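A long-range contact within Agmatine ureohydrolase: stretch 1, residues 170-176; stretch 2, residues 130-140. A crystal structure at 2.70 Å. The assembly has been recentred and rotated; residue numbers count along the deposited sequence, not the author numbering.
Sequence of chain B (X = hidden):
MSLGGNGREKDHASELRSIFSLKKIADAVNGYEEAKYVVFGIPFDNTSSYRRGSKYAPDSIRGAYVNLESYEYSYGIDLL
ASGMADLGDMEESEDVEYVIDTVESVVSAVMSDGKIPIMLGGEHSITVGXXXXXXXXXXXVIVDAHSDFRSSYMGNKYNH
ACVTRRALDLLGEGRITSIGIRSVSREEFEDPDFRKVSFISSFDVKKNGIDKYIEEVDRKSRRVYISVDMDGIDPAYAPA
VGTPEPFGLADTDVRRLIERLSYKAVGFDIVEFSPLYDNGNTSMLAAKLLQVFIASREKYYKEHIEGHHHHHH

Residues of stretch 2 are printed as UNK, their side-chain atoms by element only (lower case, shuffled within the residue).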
ATOM      1  N   LEU B 170     -36.835  20.489  -0.654  1.00 74.01           N
ATOM      2  CA  LEU B 170     -36.644  21.761   0.055  1.00 73.83           C
ATOM      3  C   LEU B 170     -36.770  22.988  -0.833  1.00 73.78           C
ATOM      4  O   LEU B 170     -37.323  24.001  -0.405  1.00 74.93           O
ATOM      5  CB  LEU B 170     -35.312  21.782   0.797  1.00 72.83           C
ATOM      6  CG  LEU B 170     -35.297  20.953   2.080  1.00 73.33           C
ATOM      7  CD1 LEU B 170     -33.895  20.481   2.455  1.00 71.57           C
ATOM      8  CD2 LEU B 170     -35.934  21.736   3.209  1.00 74.21           C
ATOM      9  N   LEU B 171     -36.280  22.898  -2.067  1.00 72.94           N
ATOM     10  CA  LEU B 171     -36.180  24.081  -2.926  1.00 72.57           C
ATOM     11  C   LEU B 171     -37.258  24.161  -3.977  1.00 72.94           C
ATOM     12  O   LEU B 171     -37.712  25.244  -4.313  1.00 73.61           O
ATOM     13  CB  LEU B 171     -34.811  24.148  -3.592  1.00 71.15           C
ATOM     14  CG  LEU B 171     -33.701  24.181  -2.550  1.00 71.01           C
ATOM     15  CD1 LEU B 171     -32.347  23.956  -3.191  1.00 69.74           C
ATOM     16  CD2 LEU B 171     -33.750  25.471  -1.707  1.00 70.72           C
ATOM     17  N   GLY B 172     -37.654  23.010  -4.498  1.00 72.72           N
ATOM     18  CA  GLY B 172     -38.598  22.972  -5.594  1.00 73.04           C
ATOM     19  C   GLY B 172     -37.896  23.124  -6.923  1.00 72.31           C
ATOM     20  O   GLY B 172     -36.673  23.113  -6.996  1.00 71.43           O
ATOM     21  N   GLU B 173     -38.695  23.292  -7.971  1.00 73.18           N
ATOM     22  CA  GLU B 173     -38.221  23.295  -9.350  1.00 72.90           C
ATOM     23  C   GLU B 173     -37.332  24.486  -9.686  1.00 71.68           C
ATOM     24  O   GLU B 173     -37.453  25.545  -9.081  1.00 72.18           O
ATOM     25  CB  GLU B 173     -39.417  23.244 -10.301  1.00 74.19           C
ATOM     26  CG  GLU B 173     -39.035  23.076 -11.772  1.00 76.75           C
ATOM     27  CD  GLU B 173     -40.150  22.487 -12.632  1.00 79.93           C
ATOM     28  OE1 GLU B 173     -41.343  22.571 -12.240  1.00 81.02           O
ATOM     29  OE2 GLU B 173     -39.815  21.930 -13.704  1.00 80.55           O
ATOM     30  N   GLY B 174     -36.437  24.288 -10.653  1.00 70.45           N
ATOM     31  CA  GLY B 174     -35.601  25.357 -11.201  1.00 68.94           C
ATOM     32  C   GLY B 174     -34.531  25.908 -10.277  1.00 67.36           C
ATOM     33  O   GLY B 174     -33.818  26.847 -10.620  1.00 67.48           O
ATOM     34  N   ARG B 175     -34.398  25.308  -9.108  1.00 65.99           N
ATOM     35  CA  ARG B 175     -33.467  25.814  -8.137  1.00 64.56           C
ATOM     36  C   ARG B 175     -32.127  25.054  -8.059  1.00 62.82           C
ATOM     37  O   ARG B 175     -31.185  25.530  -7.434  1.00 62.51           O
ATOM     38  CB  ARG B 175     -34.175  25.879  -6.785  1.00 65.08           C
ATOM     39  CG  ARG B 175     -35.004  27.145  -6.613  1.00 65.38           C
ATOM     40  CD  ARG B 175     -34.347  28.084  -5.618  1.00 65.94           C
ATOM     41  NE  ARG B 175     -35.099  28.099  -4.359  1.00 70.38           N
ATOM     42  CZ  ARG B 175     -34.592  28.288  -3.133  1.00 72.45           C
ATOM     43  NH1 ARG B 175     -33.288  28.469  -2.937  1.00 70.99           N
ATOM     44  NH2 ARG B 175     -35.404  28.269  -2.075  1.00 75.58           N
ATOM     45  N   ILE B 176     -32.040  23.904  -8.728  1.00 61.61           N
ATOM     46  CA  ILE B 176     -30.952  22.934  -8.545  1.00 59.68           C
ATOM     47  C   ILE B 176     -30.377  22.455  -9.882  1.00 58.82           C
ATOM     48  O   ILE B 176     -31.112  22.081 -10.785  1.00 59.52           O
ATOM     49  CB  ILE B 176     -31.452  21.681  -7.737  1.00 60.13           C
ATOM     50  CG1 ILE B 176     -31.954  22.072  -6.337  1.00 60.34           C
ATOM     51  CG2 ILE B 176     -30.367  20.594  -7.621  1.00 59.43           C
ATOM     52  CD1 ILE B 176     -32.844  21.045  -5.677  1.00 61.21           C
ATOM     53  N   UNK B 130     -27.007  22.011   5.115  1.00 58.16           N
ATOM     54  CA  UNK B 130     -26.744  23.315   4.550  1.00 58.36           C
ATOM     55  C   UNK B 130     -27.888  23.813   3.639  1.00 59.32           C
ATOM     56  O   UNK B 130     -28.224  24.996   3.666  1.00 59.88           O
ATOM     57  c   UNK B 130     -25.408  23.301   3.831  1.00 57.43           C
ATOM     58  N   UNK B 131     -28.520  22.912   2.885  1.00 59.99           N
ATOM     59  CA  UNK B 131     -29.610  23.306   1.976  1.00 60.93           C
ATOM     60  C   UNK B 131     -30.871  23.792   2.710  1.00 62.14           C
ATOM     61  O   UNK B 131     -31.623  24.577   2.166  1.00 63.04           O
ATOM     62  c   UNK B 131     -30.979  22.710  -0.050  1.00 61.68           C
ATOM     63  c   UNK B 131     -28.773  21.599   0.324  1.00 59.34           C
ATOM     64  c   UNK B 131     -30.003  22.182   1.004  1.00 60.73           C
ATOM     65  N   UNK B 132     -31.090  23.327   3.940  1.00 62.74           N
ATOM     66  CA  UNK B 132     -32.238  23.761   4.741  1.00 63.38           C
ATOM     67  C   UNK B 132     -32.062  25.221   5.116  1.00 63.69           C
ATOM     68  O   UNK B 132     -33.039  25.903   5.398  1.00 64.54           O
ATOM     69  c   UNK B 132     -33.095  18.544   8.200  1.00 62.87           C
ATOM     70  c   UNK B 132     -32.779  20.802   7.232  1.00 63.59           C
ATOM     71  n   UNK B 132     -33.146  19.386   7.169  1.00 63.83           N
ATOM     72  c   UNK B 132     -32.376  22.948   6.038  1.00 63.53           C
ATOM     73  n   UNK B 132     -33.430  17.283   8.020  1.00 61.51           N
ATOM     74  c   UNK B 132     -32.880  21.522   5.893  1.00 62.83           C
ATOM     75  n   UNK B 132     -32.706  18.955   9.402  1.00 62.89           N
ATOM     76  N   UNK B 133     -30.819  25.692   5.129  1.00 62.97           N
ATOM     77  CA  UNK B 133     -30.538  27.031   5.592  1.00 63.45           C
ATOM     78  C   UNK B 133     -30.657  28.127   4.508  1.00 63.76           C
ATOM     79  O   UNK B 133     -30.657  29.337   4.801  1.00 64.15           O
ATOM     80  c   UNK B 133     -29.214  27.052   6.285  1.00 62.47           C
ATOM     81  N   UNK B 134     -30.801  27.693   3.258  1.00 64.13           N
ATOM     82  CA  UNK B 134     -30.798  28.597   2.100  1.00 64.48           C
ATOM     83  C   UNK B 134     -31.994  29.544   1.990  1.00 65.83           C
ATOM     84  O   UNK B 134     -33.145  29.127   2.095  1.00 66.30           O
ATOM     85  c   UNK B 134     -29.430  26.277  -0.707  1.00 61.26           C
ATOM     86  c   UNK B 134     -29.432  26.897   0.662  1.00 63.06           C
ATOM     87  c   UNK B 134     -28.104  27.643   0.924  1.00 60.46           C
ATOM     88  c   UNK B 134     -30.667  27.796   0.798  1.00 63.52           C
ATOM     89  N   UNK B 135     -31.717  30.837   1.763  1.00 66.74           N
ATOM     90  CA  UNK B 135     -32.743  31.811   1.348  1.00 67.84           C
ATOM     91  C   UNK B 135     -33.381  31.472  -0.020  1.00 68.62           C
ATOM     92  O   UNK B 135     -32.875  30.617  -0.754  1.00 68.25           O
ATOM     93  c   UNK B 135     -30.422  31.481   2.063  1.00 65.94           C
ATOM     94  c   UNK B 135     -30.771  32.934   2.156  1.00 66.50           C
ATOM     95  c   UNK B 135     -31.953  33.124   1.269  1.00 67.88           C
ATOM     96  N   UNK B 136     -34.487  32.134  -0.358  1.00 70.22           N
ATOM     97  CA  UNK B 136     -35.220  31.847  -1.606  1.00 71.09           C
ATOM     98  C   UNK B 136     -34.480  32.176  -2.917  1.00 70.19           C
ATOM     99  O   UNK B 136     -34.781  31.609  -3.971  1.00 69.88           O
ATOM    100  n   UNK B 136     -40.333  30.562  -1.179  1.00 81.38           N
ATOM    101  c   UNK B 136     -36.566  32.570  -1.603  1.00 72.73           C
ATOM    102  c   UNK B 136     -39.011  32.654  -0.936  1.00 83.46           C
ATOM    103  c   UNK B 136     -37.697  31.833  -0.888  1.00 79.34           C
ATOM    104  c   UNK B 136     -40.184  31.842  -0.406  1.00 84.97           C
ATOM    105  N   UNK B 137     -33.529  33.097  -2.859  1.00 69.61           N
ATOM    106  CA  UNK B 137     -32.831  33.532  -4.070  1.00 69.27           C
ATOM    107  C   UNK B 137     -31.655  32.633  -4.441  1.00 68.03           C
ATOM    108  O   UNK B 137     -31.254  32.601  -5.604  1.00 67.83           O
ATOM    109  c   UNK B 137     -32.373  34.995  -3.956  1.00 69.62           C
ATOM    110  o   UNK B 137     -31.946  34.815  -1.602  1.00 72.90           O
ATOM    111  o   UNK B 137     -30.489  35.927  -2.804  1.00 70.20           O
ATOM    112  c   UNK B 137     -31.541  35.260  -2.701  1.00 70.63           C
ATOM    113  N   UNK B 138     -31.117  31.921  -3.448  1.00 66.90           N
ATOM    114  CA  UNK B 138     -29.944  31.074  -3.611  1.00 65.00           C
ATOM    115  C   UNK B 138     -30.304  29.828  -4.428  1.00 64.27           C
ATOM    116  O   UNK B 138     -31.278  29.167  -4.134  1.00 64.55           O
ATOM    117  c   UNK B 138     -28.153  29.729  -2.379  1.00 63.95           C
ATOM    118  c   UNK B 138     -29.349  30.655  -2.215  1.00 64.83           C
ATOM    119  c   UNK B 138     -28.936  31.866  -1.407  1.00 64.26           C
ATOM    120  N   UNK B 139     -29.513  29.519  -5.451  1.00 63.12           N
ATOM    121  CA  UNK B 139     -29.642  28.256  -6.181  1.00 62.41           C
ATOM    122  C   UNK B 139     -28.483  27.324  -5.819  1.00 60.96           C
ATOM    123  O   UNK B 139     -27.438  27.773  -5.336  1.00 60.35           O
ATOM    124  c   UNK B 139     -29.638  28.502  -7.686  1.00 62.83           C
ATOM    125  c   UNK B 139     -30.938  29.150  -8.187  1.00 66.67           C
ATOM    126  o   UNK B 139     -31.037  29.431  -9.410  1.00 69.00           O
ATOM    127  o   UNK B 139     -31.883  29.362  -7.385  1.00 70.32           O
ATOM    128  N   UNK B 140     -28.680  26.027  -6.056  1.00 59.99           N
ATOM    129  CA  UNK B 140     -27.729  25.003  -5.673  1.00 58.12           C
ATOM    130  C   UNK B 140     -27.019  24.450  -6.900  1.00 56.97           C
ATOM    131  O   UNK B 140     -27.674  24.028  -7.852  1.00 56.54           O
ATOM    132  c   UNK B 140     -28.530  21.551  -3.992  1.00 56.53           C
ATOM    133  c   UNK B 140     -26.667  23.021  -3.347  1.00 55.84           C
ATOM    134  c   UNK B 140     -28.448  23.877  -4.932  1.00 58.40           C
ATOM    135  c   UNK B 140     -27.623  22.662  -4.449  1.00 57.52           C
TER

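Position 130 carries a single side-chain carbon on a helix that began earlier in the chain; it lies out of reach of stretch 1 and is Ala130. At 131 one carbon bears two more, a branch directly at CB. It points toward stretch 1, and one branch meets CD1 of Leu171 at 3.6 Å: Val131, its atom there being CG1. The same CG1 lies 4.4 Å from CD1 of Leu170, so one short side chain serves two neighbours.

Position 132 has three carbons, a nitrogen, then a carbon carrying two more nitrogens. CA-to-CB points away, yet a stem carbon lies 3.7 Å from CD1 of Leu170: Arg132, the atom being CG. Position 133 shows one carbon and no contact: Ala133. At 134 four carbons fork at the second; CA-to-CB points toward stretch 1, and a terminal carbon stands 4.5 Å from CD1 of Leu171: Leu134, through CD1.

At 135 three carbons close a ring onto the backbone N. CA-to-CB points away, but the backbone O accepts a weak hydrogen bond from Arg175 NH1 at 3.1 Å; the ring marks Pro135. Position 136 has four carbons in a row ending in nitrogen, and its backbone O lies over one face of the guanidinium of Arg175, 3.4 Å from CZ: Lys136. At 137 two carbons, the second carrying two oxygens, point away without contact: Asp137.

Position 138 again has one carbon bearing two; its backbone O takes a very short hydrogen bond from NH1 of Arg175, 2.4 Å, near the guanidinium plane: Val138. At 139 two carbons end in two oxygens, one of them 3.3 Å from CD of Arg175 but 4.6 Å from NE, so opposite charges are near without a salt bridge: Asp139, through OD2. Position 140 has four carbons forked at the second; its CB lies 4.3 Å from CD1 of Leu171, and a terminal carbon 4.2 Å from CG2 of Ile176: Leu140, through CD2.

The contact joins three devices. Leu170 and Leu171 close a helix with apolar packing. A type II turn from Gly172 to Arg175 links this to the second, the Arg175 side chain: its NH1 donates to the backbone O of Pro135, weakly, and of Val138, while the O of Lys136 lies over one guanidinium face. At Gly172 the backbone angles would jam any CB against the preceding carbonyl. The third is strand pairing: Leu140 N donates to Arg175 O at 2.9 Å, nearly straight, and Ile176 bridges Leu140 in parallel, their side chains sharing a sheet face.

Stretch 2 130-140: AVRALPKDVDL
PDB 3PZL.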